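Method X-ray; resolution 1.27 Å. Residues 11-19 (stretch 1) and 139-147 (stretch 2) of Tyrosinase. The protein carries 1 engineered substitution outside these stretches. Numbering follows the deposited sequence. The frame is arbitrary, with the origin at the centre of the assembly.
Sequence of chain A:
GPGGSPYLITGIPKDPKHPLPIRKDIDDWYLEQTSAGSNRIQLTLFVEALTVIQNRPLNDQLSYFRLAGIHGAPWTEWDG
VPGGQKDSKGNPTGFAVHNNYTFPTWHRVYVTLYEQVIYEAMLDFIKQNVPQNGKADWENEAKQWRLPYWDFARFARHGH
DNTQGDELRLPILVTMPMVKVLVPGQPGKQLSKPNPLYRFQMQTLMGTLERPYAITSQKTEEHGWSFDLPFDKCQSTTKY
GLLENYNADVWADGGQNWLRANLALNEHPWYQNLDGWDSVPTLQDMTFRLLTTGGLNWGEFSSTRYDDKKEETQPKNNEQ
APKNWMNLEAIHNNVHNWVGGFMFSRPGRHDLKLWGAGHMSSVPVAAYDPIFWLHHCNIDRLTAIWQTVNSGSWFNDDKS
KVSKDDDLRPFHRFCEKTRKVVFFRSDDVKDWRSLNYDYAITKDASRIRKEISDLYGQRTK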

ATOM      1  N   GLY A  11     -16.500  28.273 -12.597  1.00 12.63           N
ATOM      2  CA  GLY A  11     -15.703  28.439 -11.390  1.00 13.41           C
ATOM      3  C   GLY A  11     -16.626  28.707 -10.216  1.00 12.62           C
ATOM      4  O   GLY A  11     -17.851  28.884 -10.400  1.00 15.00           O
ATOM      5  N   ILE A  12     -16.096  28.675  -9.002  1.00 12.97           N
ATOM      6  CA  ILE A  12     -16.961  28.932  -7.831  1.00 13.35           C
ATOM      7  C   ILE A  12     -17.503  30.354  -7.904  1.00 13.28           C
ATOM      8  O   ILE A  12     -16.768  31.305  -8.237  1.00 14.85           O
ATOM      9  CB  ILE A  12     -16.154  28.681  -6.548  1.00 12.41           C
ATOM     10  CG1 ILE A  12     -15.852  27.182  -6.410  1.00 11.90           C
ATOM     11  CG2 ILE A  12     -16.866  29.234  -5.319  1.00 13.47           C
ATOM     12  CD1 ILE A  12     -14.861  26.820  -5.343  1.00 12.66           C
ATOM     13  N   PRO A  13     -18.805  30.555  -7.716  1.00 15.40           N
ATOM     14  CA  PRO A  13     -19.415  31.883  -7.900  1.00 17.23           C
ATOM     15  C   PRO A  13     -18.757  32.916  -6.994  1.00 18.05           C
ATOM     16  O   PRO A  13     -18.289  32.657  -5.885  1.00 19.26           O
ATOM     17  CB  PRO A  13     -20.888  31.687  -7.520  1.00 20.00           C
ATOM     18  CG  PRO A  13     -21.120  30.222  -7.757  1.00 21.61           C
ATOM     19  CD  PRO A  13     -19.826  29.537  -7.405  1.00 16.83           C
ATOM     20  N   LYS A  14     -18.726  34.141  -7.507  1.00 19.78           N
ATOM     21  CA  LYS A  14     -18.122  35.257  -6.803  1.00 19.72           C
ATOM     22  C   LYS A  14     -19.018  35.734  -5.673  1.00 24.87           C
ATOM     23  O   LYS A  14     -20.236  35.946  -5.818  1.00 30.41           O
ATOM     24  CB  LYS A  14     -17.829  36.380  -7.803  1.00 27.01           C
ATOM     25  N   ASP A  15     -18.390  35.841  -4.514  1.00 23.44           N
ATOM     26  CA  ASP A  15     -19.037  36.370  -3.324  1.00 26.79           C
ATOM     27  C   ASP A  15     -18.257  37.603  -2.874  1.00 29.07           C
ATOM     28  O   ASP A  15     -17.036  37.491  -2.758  1.00 22.78           O
ATOM     29  CB  ASP A  15     -19.042  35.371  -2.171  1.00 32.34           C
ATOM     30  CG  ASP A  15     -19.887  35.894  -1.016  1.00 33.05           C
ATOM     31  OD1 ASP A  15     -20.878  35.209  -0.685  1.00 38.68           O
ATOM     32  OD2 ASP A  15     -19.590  36.986  -0.490  1.00 43.82           O
ATOM     33  N   PRO A  16     -18.962  38.704  -2.666  1.00 30.47           N
ATOM     34  CA  PRO A  16     -18.243  39.951  -2.376  1.00 28.10           C
ATOM     35  C   PRO A  16     -17.371  39.800  -1.134  1.00 26.92           C
ATOM     36  O   PRO A  16     -16.373  40.491  -0.959  1.00 29.98           O
ATOM     37  CB  PRO A  16     -19.379  40.949  -2.133  1.00 32.07           C
ATOM     38  N   LYS A  17     -17.781  38.888  -0.272  1.00 26.09           N
ATOM     39  CA  LYS A  17     -17.132  38.626   0.998  1.00 25.04           C
ATOM     40  C   LYS A  17     -15.846  37.823   0.860  1.00 22.19           C
ATOM     41  O   LYS A  17     -15.085  37.625   1.810  1.00 31.10           O
ATOM     42  CB  LYS A  17     -18.131  37.881   1.895  1.00 35.12           C
ATOM     43  N   HIS A  18     -15.592  37.304  -0.327  1.00 23.24           N
ATOM     44  CA  HIS A  18     -14.516  36.338  -0.556  1.00 22.97           C
ATOM     45  C   HIS A  18     -13.799  36.629  -1.869  1.00 20.49           C
ATOM     46  O   HIS A  18     -13.904  35.906  -2.853  1.00 20.89           O
ATOM     47  CB  HIS A  18     -15.105  34.931  -0.586  1.00 24.02           C
ATOM     48  CG  HIS A  18     -15.834  34.527   0.659  1.00 25.88           C
ATOM     49  ND1 HIS A  18     -15.179  33.995   1.744  1.00 27.06           N
ATOM     50  CD2 HIS A  18     -17.150  34.555   1.004  1.00 23.76           C
ATOM     51  CE1 HIS A  18     -16.053  33.723   2.698  1.00 26.81           C
ATOM     52  NE2 HIS A  18     -17.262  34.051   2.279  1.00 26.06           N
ATOM     53  N   PRO A  19     -13.081  37.752  -1.933  1.00 23.76           N
ATOM     54  CA  PRO A  19     -12.379  38.107  -3.170  1.00 22.45           C
ATOM     55  C   PRO A  19     -11.231  37.147  -3.494  1.00 20.09           C
ATOM     56  O   PRO A  19     -10.383  36.899  -2.635  1.00 25.45           O
ATOM     57  CB  PRO A  19     -11.822  39.497  -2.868  1.00 23.97           C
ATOM     58  CG  PRO A  19     -11.809  39.585  -1.372  1.00 26.41           C
ATOM     59  CD  PRO A  19     -12.964  38.761  -0.879  1.00 24.48           C
ATOM     60  N   GLU A 139     -20.507  27.748   5.748  1.00 19.10           N
ATOM     61  CA  GLU A 139     -20.653  28.342   4.420  1.00 19.66           C
ATOM     62  C   GLU A 139     -19.452  29.225   4.092  1.00 18.25           C
ATOM     63  O   GLU A 139     -18.954  29.171   2.965  1.00 20.32           O
ATOM     64  CB  GLU A 139     -21.970  29.130   4.318  1.00 22.03           C
ATOM     65  CG  GLU A 139     -23.221  28.250   4.285  1.00 26.31           C
ATOM     66  CD  GLU A 139     -24.490  29.065   4.418  1.00 30.15           C
ATOM     67  OE1 GLU A 139     -24.371  30.308   4.312  1.00 50.76           O
ATOM     68  OE2 GLU A 139     -25.592  28.506   4.633  1.00 29.57           O
ATOM     69  N   ASN A 140     -19.002  30.024   5.058  1.00 19.30           N
ATOM     70  CA  ASN A 140     -17.829  30.859   4.893  1.00 20.19           C
ATOM     71  C   ASN A 140     -16.614  30.033   4.486  1.00 19.02           C
ATOM     72  O   ASN A 140     -15.823  30.409   3.621  1.00 20.54           O
ATOM     73  CB  ASN A 140     -17.513  31.587   6.206  1.00 27.29           C
ATOM     74  CG  ASN A 140     -16.282  32.461   6.031  1.00 32.42           C
ATOM     75  OD1 ASN A 140     -16.382  33.524   5.411  1.00 50.01           O
ATOM     76  ND2 ASN A 140     -15.141  32.024   6.555  1.00 61.36           N
ATOM     77  N   GLU A 141     -16.449  28.879   5.151  1.00 16.13           N
ATOM     78  CA  GLU A 141     -15.302  28.026   4.809  1.00 15.88           C
ATOM     79  C   GLU A 141     -15.447  27.410   3.427  1.00 15.35           C
ATOM     80  O   GLU A 141     -14.470  27.343   2.673  1.00 17.07           O
ATOM     81  CB  GLU A 141     -15.127  26.947   5.871  1.00 18.76           C
ATOM     82  CG  GLU A 141     -14.727  27.493   7.224  1.00 21.38           C
ATOM     83  CD  GLU A 141     -13.268  27.816   7.394  1.00 25.99           C
ATOM     84  OE1 GLU A 141     -12.417  27.444   6.560  1.00 24.14           O
ATOM     85  OE2 GLU A 141     -12.937  28.454   8.411  1.00 45.10           O
ATOM     86  N   ALA A 142     -16.636  26.967   3.026  1.00 16.16           N
ATOM     87  CA  ALA A 142     -16.803  26.483   1.659  1.00 15.46           C
ATOM     88  C   ALA A 142     -16.500  27.537   0.610  1.00 14.83           C
ATOM     89  O   ALA A 142     -15.966  27.246  -0.469  1.00 16.53           O
ATOM     90  CB  ALA A 142     -18.242  26.010   1.440  1.00 16.92           C
ATOM     91  N   LYS A 143     -16.893  28.769   0.880  1.00 15.00           N
ATOM     92  CA  LYS A 143     -16.692  29.867  -0.066  1.00 15.24           C
ATOM     93  C   LYS A 143     -15.235  30.279  -0.155  1.00 15.57           C
ATOM     94  O   LYS A 143     -14.792  30.843  -1.164  1.00 16.79           O
ATOM     95  CB  LYS A 143     -17.561  31.061   0.350  1.00 17.01           C
ATOM     96  CG  LYS A 143     -19.041  30.807   0.085  1.00 19.82           C
ATOM     97  CD  LYS A 143     -19.873  31.977   0.619  1.00 29.00           C
ATOM     98  CE  LYS A 143     -21.358  31.652   0.485  1.00 36.50           C
ATOM     99  NZ  LYS A 143     -22.182  32.791   0.983  1.00 45.64           N
ATOM    100  N   GLN A 144     -14.465  29.987   0.892  1.00 15.65           N
ATOM    101  CA  GLN A 144     -13.038  30.294   0.869  1.00 16.17           C
ATOM    102  C   GLN A 144     -12.256  29.139   0.256  1.00 15.85           C
ATOM    103  O   GLN A 144     -11.164  29.323  -0.278  1.00 16.80           O
ATOM    104  CB  GLN A 144     -12.521  30.566   2.275  1.00 21.44           C
ATOM    105  CG  GLN A 144     -12.466  32.022   2.699  1.00 29.59           C
ATOM    106  CD  GLN A 144     -11.706  32.903   1.720  1.00 30.89           C
ATOM    107  OE1 GLN A 144     -10.509  32.756   1.438  1.00 38.38           O
ATOM    108  NE2 GLN A 144     -12.428  33.866   1.183  1.00 27.48           N
ATOM    109  N   TRP A 145     -12.757  27.918   0.352  1.00 12.75           N
ATOM    110  CA  TRP A 145     -12.060  26.743  -0.134  1.00 12.55           C
ATOM    111  C   TRP A 145     -11.818  26.785  -1.634  1.00 10.73           C
ATOM    112  O   TRP A 145     -12.706  27.166  -2.390  1.00 12.63           O
ATOM    113  CB  TRP A 145     -12.843  25.470   0.181  1.00 13.39           C
ATOM    114  CG  TRP A 145     -12.182  24.232  -0.330  1.00 12.74           C
ATOM    115  CD1 TRP A 145     -11.232  23.490   0.329  1.00 12.04           C
ATOM    116  CD2 TRP A 145     -12.419  23.601  -1.593  1.00 12.02           C
ATOM    117  NE1 TRP A 145     -10.879  22.422  -0.480  1.00 11.59           N
ATOM    118  CE2 TRP A 145     -11.584  22.469  -1.648  1.00 11.82           C
ATOM    119  CE3 TRP A 145     -13.266  23.884  -2.683  1.00 12.36           C
ATOM    120  CZ2 TRP A 145     -11.580  21.622  -2.757  1.00 12.13           C
ATOM    121  CZ3 TRP A 145     -13.254  23.046  -3.779  1.00 12.02           C
ATOM    122  CH2 TRP A 145     -12.402  21.928  -3.802  1.00 13.40           C
ATOM    123  N   ARG A 146     -10.627  26.346  -2.035  1.00 11.24           N
ATOM    124  CA  ARG A 146     -10.346  26.145  -3.454  1.00 10.37           C
ATOM    125  C   ARG A 146      -9.572  24.831  -3.563  1.00 10.55           C
ATOM    126  O   ARG A 146      -9.024  24.341  -2.554  1.00 11.06           O
ATOM    127  CB  ARG A 146      -9.536  27.303  -4.038  1.00 11.45           C
ATOM    128  CG  ARG A 146     -10.326  28.617  -4.112  1.00 11.94           C
ATOM    129  CD  ARG A 146     -11.463  28.475  -5.109  1.00 11.62           C
ATOM    130  NE  ARG A 146     -12.237  29.701  -5.372  1.00 11.98           N
ATOM    131  CZ  ARG A 146     -13.223  30.173  -4.614  1.00 12.55           C
ATOM    132  NH1 ARG A 146     -13.548  29.543  -3.482  1.00 12.97           N
ATOM    133  NH2 ARG A 146     -13.868  31.271  -4.969  1.00 15.74           N
ATOM    134  N   LEU A 147      -9.519  24.258  -4.751  1.00 10.01           N
ATOM    135  CA  LEU A 147      -8.857  22.950  -4.857  1.00 10.58           C
ATOM    136  C   LEU A 147      -7.371  23.116  -4.548  1.00  9.17           C
ATOM    137  O   LEU A 147      -6.677  23.881  -5.216  1.00 10.33           O
ATOM    138  CB  LEU A 147      -9.015  22.412  -6.289  1.00 10.33           C
ATOM    139  CG  LEU A 147      -8.405  21.020  -6.521  1.00 10.69           C
ATOM    140  CD1 LEU A 147      -9.218  19.944  -5.794  1.00 12.33           C
ATOM    141  CD2 LEU A 147      -8.292  20.710  -8.006  1.00 11.73           C
TER
HETATM  142  O   HOH W   1     -10.816  35.683   0.018  1.00 36.95           O

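Stretch 1 has no regular helix or strand, but it is not without order: a type I beta turn runs from D15 to H18, closed by the backbone hydrogen bond from H18 N to D15 O at 2.8 Å. The side chain of D15 reinforces it, since D15 OD2 accepts from K17 N at 2.6 Å. Stretch 2 carries the last turns of a helix. K143 N donates to E139 O at 3.0 Å and W145 N to E141 O at 2.9 Å, while W145, with phi/psi of -62/139, is the first residue to leave helical angles. The backbones come nearest where the CA atoms of H18 and Q144 lie 6.4 Å apart.

H18 has the largest area covered by the opposing stretch. Its ring is held in two ways. In the ring plane, Q144 NE2 donates to H18 ND1 at 2.8 Å with an N-H...N angle of 174°, which is almost linear and identifies ND1 as the acceptor. Over one face, K143 CB sits 3.6 Å from the ring centroid and 14° off its normal, a CH-pi contact. The rest of the K143 side chain is extended, with chi2 to chi4 all t, and this carries K143 NZ to 3.2 Å from D15 OD1 in a hydrogen-bonded salt bridge. The two carboxylate oxygens of D15 thus serve different partners, one in each stretch.

Water 1 adds an indirect link: it accepts from Q144 NE2 at 2.7 Å and donates to P19 O at 3.0 Å.

Beyond the helix the contact is made by the I12 side chain, whose methyl CD1 packs on largely polar atoms. I12 CD1 lies over one face of the R146 guanidinium, 3.5 Å from R146 NH1, and is 3.7 Å from W145 O and 4.3 Å from W145 CE3. That guanidinium is anchored within its own stretch, because R146 NH1 donates to W145 O at 2.7 Å and to K143 O at 2.9 Å.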